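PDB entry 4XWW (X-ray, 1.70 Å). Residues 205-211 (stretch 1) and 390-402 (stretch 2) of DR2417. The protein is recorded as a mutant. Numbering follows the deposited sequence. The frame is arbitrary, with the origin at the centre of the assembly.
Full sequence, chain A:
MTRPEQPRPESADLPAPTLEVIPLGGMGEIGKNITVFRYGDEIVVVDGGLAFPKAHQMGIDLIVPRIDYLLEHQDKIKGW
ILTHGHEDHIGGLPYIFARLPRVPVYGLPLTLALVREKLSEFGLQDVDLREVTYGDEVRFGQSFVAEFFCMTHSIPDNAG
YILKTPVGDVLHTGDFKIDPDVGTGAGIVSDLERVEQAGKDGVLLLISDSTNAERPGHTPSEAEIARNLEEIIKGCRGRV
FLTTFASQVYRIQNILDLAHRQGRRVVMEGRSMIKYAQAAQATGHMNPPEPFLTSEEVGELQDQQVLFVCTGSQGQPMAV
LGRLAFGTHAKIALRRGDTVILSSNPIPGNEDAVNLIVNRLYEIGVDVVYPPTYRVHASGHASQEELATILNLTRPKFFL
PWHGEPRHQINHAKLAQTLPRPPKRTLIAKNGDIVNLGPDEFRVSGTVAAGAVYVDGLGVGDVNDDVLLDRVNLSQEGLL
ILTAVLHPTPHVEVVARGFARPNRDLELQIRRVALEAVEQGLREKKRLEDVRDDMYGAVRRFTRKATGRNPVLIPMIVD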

ATOM      1  N   LEU A 205      29.678  -3.183 -22.243  1.00 22.16           N
ATOM      2  CA  LEU A 205      28.363  -3.303 -21.630  1.00 27.46           C
ATOM      3  C   LEU A 205      28.282  -2.451 -20.378  1.00 22.16           C
ATOM      4  O   LEU A 205      29.141  -2.537 -19.502  1.00 20.48           O
ATOM      5  CB  LEU A 205      28.056  -4.760 -21.282  1.00 25.42           C
ATOM      6  CG  LEU A 205      26.789  -4.992 -20.456  1.00 22.31           C
ATOM      7  CD1 LEU A 205      25.563  -4.627 -21.275  1.00 22.12           C
ATOM      8  CD2 LEU A 205      26.746  -6.443 -20.026  1.00 26.40           C
ATOM      9  N   LEU A 206      27.239  -1.631 -20.303  1.00 19.30           N
ATOM     10  CA  LEU A 206      26.923  -0.921 -19.068  1.00 17.52           C
ATOM     11  C   LEU A 206      25.728  -1.577 -18.353  1.00 21.81           C
ATOM     12  O   LEU A 206      24.695  -1.879 -18.978  1.00 21.77           O
ATOM     13  CB  LEU A 206      26.609   0.546 -19.356  1.00 19.57           C
ATOM     14  CG  LEU A 206      26.025   1.334 -18.170  1.00 18.57           C
ATOM     15  CD1 LEU A 206      27.111   1.566 -17.095  1.00 19.86           C
ATOM     16  CD2 LEU A 206      25.449   2.665 -18.645  1.00 20.14           C
ATOM     17  N   ILE A 207      25.892  -1.820 -17.057  1.00 18.46           N
ATOM     18  CA  ILE A 207      24.787  -2.250 -16.195  1.00 18.77           C
ATOM     19  C   ILE A 207      24.544  -1.140 -15.176  1.00 15.78           C
ATOM     20  O   ILE A 207      25.441  -0.797 -14.390  1.00 18.88           O
ATOM     21  CB  ILE A 207      25.120  -3.603 -15.497  1.00 21.33           C
ATOM     22  CG1 ILE A 207      25.509  -4.678 -16.523  1.00 17.48           C
ATOM     23  CG2 ILE A 207      23.943  -4.085 -14.626  1.00 19.91           C
ATOM     24  CD1 ILE A 207      25.958  -5.968 -15.860  1.00 23.22           C
ATOM     25  N   SER A 208      23.322  -0.584 -15.139  1.00 14.65           N
ATOM     26  CA  SER A 208      23.106   0.610 -14.322  1.00 14.01           C
ATOM     27  C   SER A 208      21.798   0.570 -13.547  1.00 19.14           C
ATOM     28  O   SER A 208      20.797  -0.023 -13.968  1.00 18.86           O
ATOM     29  CB  SER A 208      23.177   1.862 -15.203  1.00 16.52           C
ATOM     30  OG  SER A 208      23.123   3.059 -14.442  1.00 17.31           O
ATOM     31  N   ASP A 209      21.850   1.234 -12.401  1.00 18.37           N
ATOM     32  CA  ASP A 209      20.791   1.264 -11.401  1.00 14.87           C
ATOM     33  C   ASP A 209      19.567   2.038 -11.891  1.00 18.46           C
ATOM     34  O   ASP A 209      19.648   3.239 -12.104  1.00 19.17           O
ATOM     35  CB  ASP A 209      21.391   1.894 -10.137  1.00 16.46           C
ATOM     36  CG  ASP A 209      20.404   2.033  -8.983  1.00 20.17           C
ATOM     37  OD1 ASP A 209      19.233   1.583  -9.072  1.00 19.29           O
ATOM     38  OD2 ASP A 209      20.849   2.576  -7.948  1.00 17.01           O
ATOM     39  N   SER A 210      18.433   1.358 -12.058  1.00 16.19           N
ATOM     40  CA  SER A 210      17.257   2.005 -12.647  1.00 17.00           C
ATOM     41  C   SER A 210      16.226   2.481 -11.631  1.00 19.00           C
ATOM     42  O   SER A 210      15.162   2.952 -12.023  1.00 17.21           O
ATOM     43  CB  SER A 210      16.545   1.054 -13.621  1.00 22.08           C
ATOM     44  OG  SER A 210      17.465   0.476 -14.539  1.00 18.72           O
ATOM     45  N   THR A 211      16.536   2.348 -10.347  1.00 18.27           N
ATOM     46  CA  THR A 211      15.555   2.596  -9.286  1.00 17.03           C
ATOM     47  C   THR A 211      14.735   3.870  -9.483  1.00 19.22           C
ATOM     48  O   THR A 211      13.488   3.856  -9.410  1.00 16.00           O
ATOM     49  CB  THR A 211      16.260   2.687  -7.920  1.00 15.65           C
ATOM     50  OG1 THR A 211      16.971   1.471  -7.682  1.00 16.61           O
ATOM     51  CG2 THR A 211      15.237   2.883  -6.817  1.00 18.12           C
TER
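Stretch 2 390-402: ILNLTRPKFFLPW

Parallel β-strands distant in sequence are usually joined by a ladder in which every second residue of one strand supplies both its N-H and its C=O to the neighbour, and DR2417 offers a compact example. Stretch 2 runs as a helix through Thr394, leaves helical geometry at Arg395 with positive phi (47°), turns through Pro396 and Lys397, and becomes extended from Phe398 to Trp402. This strand lies beside strand 205-209 in the same direction, their axes 16° apart (signed crossing angle -16°) and 4.6 Å at closest approach. The helix runs nearly the other way, at 162° to strand 205-209, with its axis 10.2 Å off, a spacing that leaves room for a layer of side chains.

The pairing opens at Leu205, opposite Phe398 with CA atoms 4.7 Å apart. Its t, p rotamer brings CD1 back toward the partner strand, 4.0 Å from Phe398 CB and 4.1 Å from Leu400 CG.

Leu206 holds the most extensive contact of stretch 1. Its backbone reaches both ways along the partner: Leu206 N donates to Phe398 O at 3.0 Å, and Leu400 N donates to Leu206 O at 2.8 Å, almost perfectly straight. Its side chain, on the same face as Phe399, enters the space beneath the helix. There Leu206 CB meets Pro396 CB at 3.6 Å, Leu206 CD2 lies 3.8 Å from Leu391 CD2 and 3.9 Å from Phe399 CE1, and Leu206 CD1 is 4.1 Å from Ile390 CG2. One residue thus packs against helix, turn and strand together.

Ile207 returns to the face of Leu205, beside Leu400. Ile207 CG1 lies 4.2 Å from Leu400 CB, while Ile207 CG2 presses to 3.5 Å from Trp402 CB.

At Ser208 the ladder repeats less evenly. Ser208 N to Leu400 O is a weak hydrogen bond of 3.5 Å, but Trp402 N to Ser208 O is a firm 2.9 Å. Between them, Pro401 pairs with Ser208 at a CA separation of 5.3 Å; proline has no N-H to give, and in this register none is needed from that position. Ser208 CB meets the edge of the Phe399 ring, 3.9 Å from CE1.

Asp209 faces the same side as Trp402, its CB 4.1 Å from Trp402 CZ3, and its OD1 accepts from Thr211 N at 3.1 Å. Beyond the strand, Ser210 closes the ladder: Ser210 N and Ser210 OG both donate to Trp402 O, at 2.8 and 2.9 Å.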

ATOM      1  N   ILE A 390      26.099   9.094 -16.284  1.00 18.78           N
ATOM      2  CA  ILE A 390      26.799   7.825 -16.429  1.00 21.50           C
ATOM      3  C   ILE A 390      26.752   7.290 -17.865  1.00 20.48           C
ATOM      4  O   ILE A 390      27.778   6.854 -18.418  1.00 19.87           O
ATOM      5  CB  ILE A 390      26.233   6.776 -15.475  1.00 22.89           C
ATOM      6  CG1 ILE A 390      26.368   7.273 -14.022  1.00 20.13           C
ATOM      7  CG2 ILE A 390      26.934   5.403 -15.722  1.00 21.22           C
ATOM      8  CD1 ILE A 390      27.800   7.672 -13.643  1.00 27.56           C
ATOM      9  N   LEU A 391      25.569   7.318 -18.472  1.00 19.31           N
ATOM     10  CA  LEU A 391      25.424   6.906 -19.868  1.00 20.19           C
ATOM     11  C   LEU A 391      26.288   7.761 -20.795  1.00 21.36           C
ATOM     12  O   LEU A 391      26.894   7.233 -21.720  1.00 20.94           O
ATOM     13  CB  LEU A 391      23.942   6.965 -20.294  1.00 20.89           C
ATOM     14  CG  LEU A 391      23.089   5.775 -19.833  1.00 20.45           C
ATOM     15  CD1 LEU A 391      21.646   6.169 -19.600  1.00 22.72           C
ATOM     16  CD2 LEU A 391      23.162   4.648 -20.862  1.00 24.09           C
ATOM     17  N   ASN A 392      26.381   9.063 -20.538  1.00 22.68           N
ATOM     18  CA  ASN A 392      27.185   9.944 -21.393  1.00 20.25           C
ATOM     19  C   ASN A 392      28.687   9.746 -21.198  1.00 21.44           C
ATOM     20  O   ASN A 392      29.462   9.865 -22.145  1.00 25.15           O
ATOM     21  CB  ASN A 392      26.835  11.422 -21.143  1.00 18.73           C
ATOM     22  CG  ASN A 392      25.487  11.834 -21.745  1.00 26.98           C
ATOM     23  OD1 ASN A 392      25.032  11.271 -22.744  1.00 28.39           O
ATOM     24  ND2 ASN A 392      24.851  12.825 -21.132  1.00 27.10           N
ATOM     25  N   LEU A 393      29.092   9.458 -19.968  1.00 19.47           N
ATOM     26  CA  LEU A 393      30.505   9.269 -19.658  1.00 19.49           C
ATOM     27  C   LEU A 393      31.032   7.922 -20.163  1.00 23.45           C
ATOM     28  O   LEU A 393      32.173   7.824 -20.614  1.00 23.45           O
ATOM     29  CB  LEU A 393      30.721   9.383 -18.146  1.00 19.79           C
ATOM     30  CG  LEU A 393      30.707  10.784 -17.547  1.00 17.13           C
ATOM     31  CD1 LEU A 393      30.865  10.690 -16.042  1.00 22.04           C
ATOM     32  CD2 LEU A 393      31.867  11.629 -18.142  1.00 27.04           C
ATOM     33  N   THR A 394      30.203   6.883 -20.068  1.00 22.56           N
ATOM     34  CA  THR A 394      30.638   5.533 -20.434  1.00 24.19           C
ATOM     35  C   THR A 394      30.471   5.225 -21.918  1.00 24.31           C
ATOM     36  O   THR A 394      31.209   4.381 -22.461  1.00 22.67           O
ATOM     37  CB  THR A 394      29.913   4.458 -19.624  1.00 21.41           C
ATOM     38  OG1 THR A 394      28.502   4.670 -19.706  1.00 27.91           O
ATOM     39  CG2 THR A 394      30.355   4.508 -18.172  1.00 22.20           C
ATOM     40  N   ARG A 395      29.524   5.890 -22.576  1.00 25.65           N
ATOM     41  CA  ARG A 395      29.319   5.686 -24.016  1.00 29.55           C
ATOM     42  C   ARG A 395      29.287   4.201 -24.393  1.00 27.00           C
ATOM     43  O   ARG A 395      30.043   3.763 -25.263  1.00 25.80           O
ATOM     44  CB  ARG A 395      30.422   6.392 -24.821  1.00 33.69           C
ATOM     45  CG  ARG A 395      30.192   7.885 -25.000  1.00 50.16           C
ATOM     46  CD  ARG A 395      31.457   8.697 -24.721  1.00 54.17           C
ATOM     47  NE  ARG A 395      32.601   8.272 -25.521  1.00 58.92           N
ATOM     48  CZ  ARG A 395      33.868   8.435 -25.147  1.00 56.84           C
ATOM     49  NH1 ARG A 395      34.141   9.004 -23.981  1.00 55.62           N
ATOM     50  NH2 ARG A 395      34.862   8.026 -25.929  1.00 63.68           N
ATOM     51  N   PRO A 396      28.429   3.411 -23.729  1.00 24.32           N
ATOM     52  CA  PRO A 396      28.526   1.955 -23.866  1.00 19.85           C
ATOM     53  C   PRO A 396      27.970   1.454 -25.194  1.00 20.55           C
ATOM     54  O   PRO A 396      27.037   2.036 -25.755  1.00 21.79           O
ATOM     55  CB  PRO A 396      27.673   1.448 -22.702  1.00 22.59           C
ATOM     56  CG  PRO A 396      26.591   2.464 -22.624  1.00 22.49           C
ATOM     57  CD  PRO A 396      27.267   3.794 -22.902  1.00 22.79           C
ATOM     58  N   LYS A 397      28.524   0.362 -25.690  1.00 21.68           N
ATOM     59  CA  LYS A 397      27.977  -0.239 -26.893  1.00 23.75           C
ATOM     60  C   LYS A 397      26.644  -0.898 -26.567  1.00 28.32           C
ATOM     61  O   LYS A 397      25.682  -0.760 -27.318  1.00 30.45           O
ATOM     62  CB  LYS A 397      28.943  -1.251 -27.498  1.00 29.92           C
ATOM     63  CG  LYS A 397      28.464  -1.842 -28.826  1.00 30.91           C
ATOM     64  CD  LYS A 397      29.619  -2.564 -29.559  1.00 28.08           C
ATOM     65  CE  LYS A 397      29.185  -3.008 -30.967  1.00 31.21           C
ATOM     66  NZ  LYS A 397      30.195  -3.858 -31.658  1.00 37.00           N
ATOM     67  N   PHE A 398      26.583  -1.593 -25.434  1.00 24.52           N
ATOM     68  CA  PHE A 398      25.373  -2.325 -25.066  1.00 25.72           C
ATOM     69  C   PHE A 398      24.920  -1.931 -23.664  1.00 22.24           C
ATOM     70  O   PHE A 398      25.733  -1.492 -22.855  1.00 21.47           O
ATOM     71  CB  PHE A 398      25.636  -3.821 -25.173  1.00 26.53           C
ATOM     72  CG  PHE A 398      25.985  -4.266 -26.578  1.00 29.09           C
ATOM     73  CD1 PHE A 398      25.121  -3.992 -27.621  1.00 28.71           C
ATOM     74  CD2 PHE A 398      27.168  -4.945 -26.849  1.00 25.70           C
ATOM     75  CE1 PHE A 398      25.425  -4.396 -28.918  1.00 27.94           C
ATOM     76  CE2 PHE A 398      27.489  -5.350 -28.147  1.00 24.70           C
ATOM     77  CZ  PHE A 398      26.609  -5.073 -29.185  1.00 28.47           C
ATOM     78  N   PHE A 399      23.629  -2.059 -23.370  1.00 25.61           N
ATOM     79  CA  PHE A 399      23.118  -1.527 -22.119  1.00 22.03           C
ATOM     80  C   PHE A 399      22.079  -2.462 -21.491  1.00 25.94           C
ATOM     81  O   PHE A 399      21.129  -2.892 -22.159  1.00 21.59           O
ATOM     82  CB  PHE A 399      22.551  -0.124 -22.385  1.00 24.63           C
ATOM     83  CG  PHE A 399      21.925   0.548 -21.189  1.00 21.75           C
ATOM     84  CD1 PHE A 399      22.493   0.458 -19.929  1.00 19.42           C
ATOM     85  CD2 PHE A 399      20.784   1.313 -21.356  1.00 20.12           C
ATOM     86  CE1 PHE A 399      21.899   1.103 -18.840  1.00 20.88           C
ATOM     87  CE2 PHE A 399      20.191   1.962 -20.289  1.00 22.00           C
ATOM     88  CZ  PHE A 399      20.742   1.853 -19.025  1.00 18.64           C
ATOM     89  N   LEU A 400      22.287  -2.774 -20.206  1.00 20.93           N
ATOM     90  CA  LEU A 400      21.360  -3.565 -19.401  1.00 20.19           C
ATOM     91  C   LEU A 400      20.865  -2.765 -18.209  1.00 20.88           C
ATOM     92  O   LEU A 400      21.498  -2.763 -17.155  1.00 22.70           O
ATOM     93  CB  LEU A 400      22.015  -4.845 -18.872  1.00 22.25           C
ATOM     94  CG  LEU A 400      22.122  -6.100 -19.727  1.00 29.82           C
ATOM     95  CD1 LEU A 400      22.791  -7.200 -18.903  1.00 28.12           C
ATOM     96  CD2 LEU A 400      20.744  -6.551 -20.179  1.00 28.93           C
ATOM     97  N   PRO A 401      19.721  -2.090 -18.360  1.00 18.05           N
ATOM     98  CA  PRO A 401      19.155  -1.405 -17.193  1.00 16.46           C
ATOM     99  C   PRO A 401      18.735  -2.435 -16.145  1.00 18.74           C
ATOM    100  O   PRO A 401      18.094  -3.443 -16.471  1.00 21.22           O
ATOM    101  CB  PRO A 401      17.962  -0.640 -17.776  1.00 22.93           C
ATOM    102  CG  PRO A 401      17.679  -1.321 -19.103  1.00 21.22           C
ATOM    103  CD  PRO A 401      19.006  -1.774 -19.605  1.00 18.16           C
ATOM    104  N   TRP A 402      19.077  -2.159 -14.890  1.00 20.73           N
ATOM    105  CA  TRP A 402      19.095  -3.166 -13.837  1.00 20.38           C
ATOM    106  C   TRP A 402      18.522  -2.569 -12.538  1.00 15.66           C
ATOM    107  O   TRP A 402      18.269  -1.365 -12.492  1.00 18.41           O
ATOM    108  CB  TRP A 402      20.557  -3.683 -13.697  1.00 20.15           C
ATOM    109  CG  TRP A 402      20.911  -4.288 -12.383  1.00 21.40           C
ATOM    110  CD1 TRP A 402      20.731  -5.591 -12.002  1.00 22.31           C
ATOM    111  CD2 TRP A 402      21.534  -3.629 -11.282  1.00 17.46           C
ATOM    112  NE1 TRP A 402      21.168  -5.770 -10.717  1.00 23.46           N
ATOM    113  CE2 TRP A 402      21.668  -4.578 -10.250  1.00 20.71           C
ATOM    114  CE3 TRP A 402      21.996  -2.322 -11.066  1.00 19.59           C
ATOM    115  CZ2 TRP A 402      22.249  -4.271  -9.014  1.00 20.03           C
ATOM    116  CZ3 TRP A 402      22.555  -2.003  -9.817  1.00 14.48           C
ATOM    117  CH2 TRP A 402      22.670  -2.982  -8.814  1.00 18.24           C
TER